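Local coordinates for putative polysaccharide binding proteins (DUF1812) (PDB 3GF8), which is of unproven function but, as a FimB/Mfa2-family lipoprotein of the outer membrane, probably takes part in fimbrial assembly, at residues E259-D262 with N266-I269. Numbering follows the deposited sequence.
Sequences EYLD and NYHI. With EDO (1,2-ethanediol), chain B.
Tyr267 turns the edge of its ring to the face of Tyr260 in an offset edge-to-face pair, with centroids 5.7 Å apart and planes at 81°. CE2 of Tyr260 sits at the edge of the Tyr267 ring, in its plane, and the closest side-chain approach is CE2 of Tyr267 to OH of Tyr260, 3.7 Å. The two side chains run past each other in opposite directions: Tyr260 leaves helix 257-263 with CG anti to the backbone N (chi1 175°), which presents its ring face to that edge. Its hydroxyl continues beyond the pair to a hydrogen bond with Glu251. Tyr267, from the start of strand 266-273, drives its own hydroxyl against the helix backbone, OH lying 3.4 Å from CA of Leu261. Crossing it at about a right angle, Leu261 brings CD2 to 3.8 Å from that OH, and Leu245 of helix 241-246 touches both side chains. The exposed Asn266 donates from ND2 to O1 of an ethanediol at 2.6 Å. Replacing Tyr267 by alanine would probably leave a gap against the Tyr260 face and beside Leu261, with Gln264 O losing its weak donor. The buried Tyr267 hydroxyl has that weak hydrogen bond within the helix-strand link, while ring and aliphatic packing carry the contact.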
loop_
_atom_site.group_PDB
_atom_site.type_symbol
_atom_site.label_atom_id
_atom_site.label_comp_id
_atom_site.label_asym_id
_atom_site.label_seq_id
_atom_site.Cartn_x
_atom_site.Cartn_y
_atom_site.Cartn_z
ATOM N N GLU A 259 1.714 12.265 -1.588
ATOM C CA GLU A 259 3.014 11.853 -2.013
ATOM C C GLU A 259 3.770 11.175 -0.904
ATOM O O GLU A 259 4.439 10.174 -1.157
ATOM C CB GLU A 259 3.813 13.022 -2.552
ATOM C CG GLU A 259 5.170 12.568 -3.075
ATOM C CD GLU A 259 5.878 13.618 -3.918
ATOM O OE1 GLU A 259 5.348 14.767 -4.048
ATOM O OE2 GLU A 259 6.964 13.272 -4.448
ATOM N N TYR A 260 3.653 11.700 0.321
ATOM C CA TYR A 260 4.249 11.040 1.475
ATOM C C TYR A 260 3.594 9.674 1.713
ATOM O O TYR A 260 4.268 8.658 1.895
ATOM C CB TYR A 260 4.103 11.888 2.714
ATOM C CG TYR A 260 4.601 11.217 3.964
ATOM C CD1 TYR A 260 5.897 10.739 4.048
ATOM C CD2 TYR A 260 3.775 11.077 5.082
ATOM C CE1 TYR A 260 6.351 10.133 5.210
ATOM C CE2 TYR A 260 4.231 10.508 6.249
ATOM C CZ TYR A 260 5.518 10.025 6.301
ATOM O OH TYR A 260 5.959 9.437 7.443
ATOM N N LEU A 261 2.271 9.652 1.692
ATOM C CA LEU A 261 1.544 8.394 1.883
ATOM C C LEU A 261 1.914 7.310 0.838
ATOM O O LEU A 261 1.978 6.109 1.161
ATOM C CB LEU A 261 0.044 8.647 1.872
ATOM C CG LEU A 261 -0.486 9.506 3.025
ATOM C CD1 LEU A 261 -2.031 9.662 2.874
ATOM C CD2 LEU A 261 -0.071 8.925 4.375
ATOM N N ASP A 262 2.172 7.723 -0.394
ATOM C CA ASP A 262 2.531 6.771 -1.447
ATOM C C ASP A 262 3.963 6.351 -1.326
ATOM O O ASP A 262 4.292 5.149 -1.483
ATOM C CB ASP A 262 2.357 7.357 -2.841
ATOM C CG ASP A 262 0.919 7.526 -3.229
ATOM O OD1 ASP A 262 0.050 6.775 -2.746
ATOM O OD2 ASP A 262 0.658 8.427 -4.034
ATOM N N ASN A 266 6.474 2.056 5.313
ATOM C CA ASN A 266 6.675 1.562 6.658
ATOM C C ASN A 266 6.577 2.680 7.650
ATOM O O ASN A 266 7.364 3.621 7.602
ATOM C CB ASN A 266 8.040 0.934 6.808
ATOM C CG ASN A 266 8.229 -0.204 5.892
ATOM O OD1 ASN A 266 8.820 -0.059 4.829
ATOM N ND2 ASN A 266 7.687 -1.353 6.268
ATOM N N TYR A 267 5.648 2.541 8.584
ATOM C CA TYR A 267 5.369 3.572 9.552
ATOM C C TYR A 267 5.488 2.984 10.933
ATOM O O TYR A 267 4.718 2.111 11.306
ATOM C CB TYR A 267 3.960 4.083 9.343
ATOM C CG TYR A 267 3.705 4.749 8.013
ATOM C CD1 TYR A 267 3.370 4.015 6.906
ATOM C CD2 TYR A 267 3.759 6.131 7.886
ATOM C CE1 TYR A 267 3.118 4.624 5.699
ATOM C CE2 TYR A 267 3.506 6.747 6.673
ATOM C CZ TYR A 267 3.194 5.985 5.590
ATOM O OH TYR A 267 2.930 6.590 4.396
ATOM N N HIS A 268 6.471 3.426 11.694
ATOM C CA HIS A 268 6.576 3.010 13.064
ATOM C C HIS A 268 6.169 4.183 13.908
ATOM O O HIS A 268 6.896 5.172 13.983
ATOM C CB HIS A 268 7.997 2.609 13.407
ATOM C CG HIS A 268 8.146 2.123 14.814
ATOM N ND1 HIS A 268 9.327 1.625 15.308
ATOM C CD2 HIS A 268 7.253 2.037 15.829
ATOM C CE1 HIS A 268 9.169 1.276 16.572
ATOM N NE2 HIS A 268 7.919 1.517 16.916
ATOM N N ILE A 269 5.004 4.058 14.532
ATOM C CA ILE A 269 4.388 5.108 15.305
ATOM C C ILE A 269 4.249 4.681 16.746
ATOM O O ILE A 269 3.599 3.662 17.045
ATOM C CB ILE A 269 2.999 5.446 14.743
ATOM C CG1 ILE A 269 3.085 5.644 13.211
ATOM C CG2 ILE A 269 2.399 6.644 15.509
ATOM C CD1 ILE A 269 1.815 6.192 12.592
HETATM C C1 EDO B . 7.460 -0.806 10.098
HETATM O O1 EDO B . 7.536 -1.538 8.861
HETATM C C2 EDO B . 8.433 -1.420 11.103
HETATM O O2 EDO B . 9.300 -0.436 11.696
#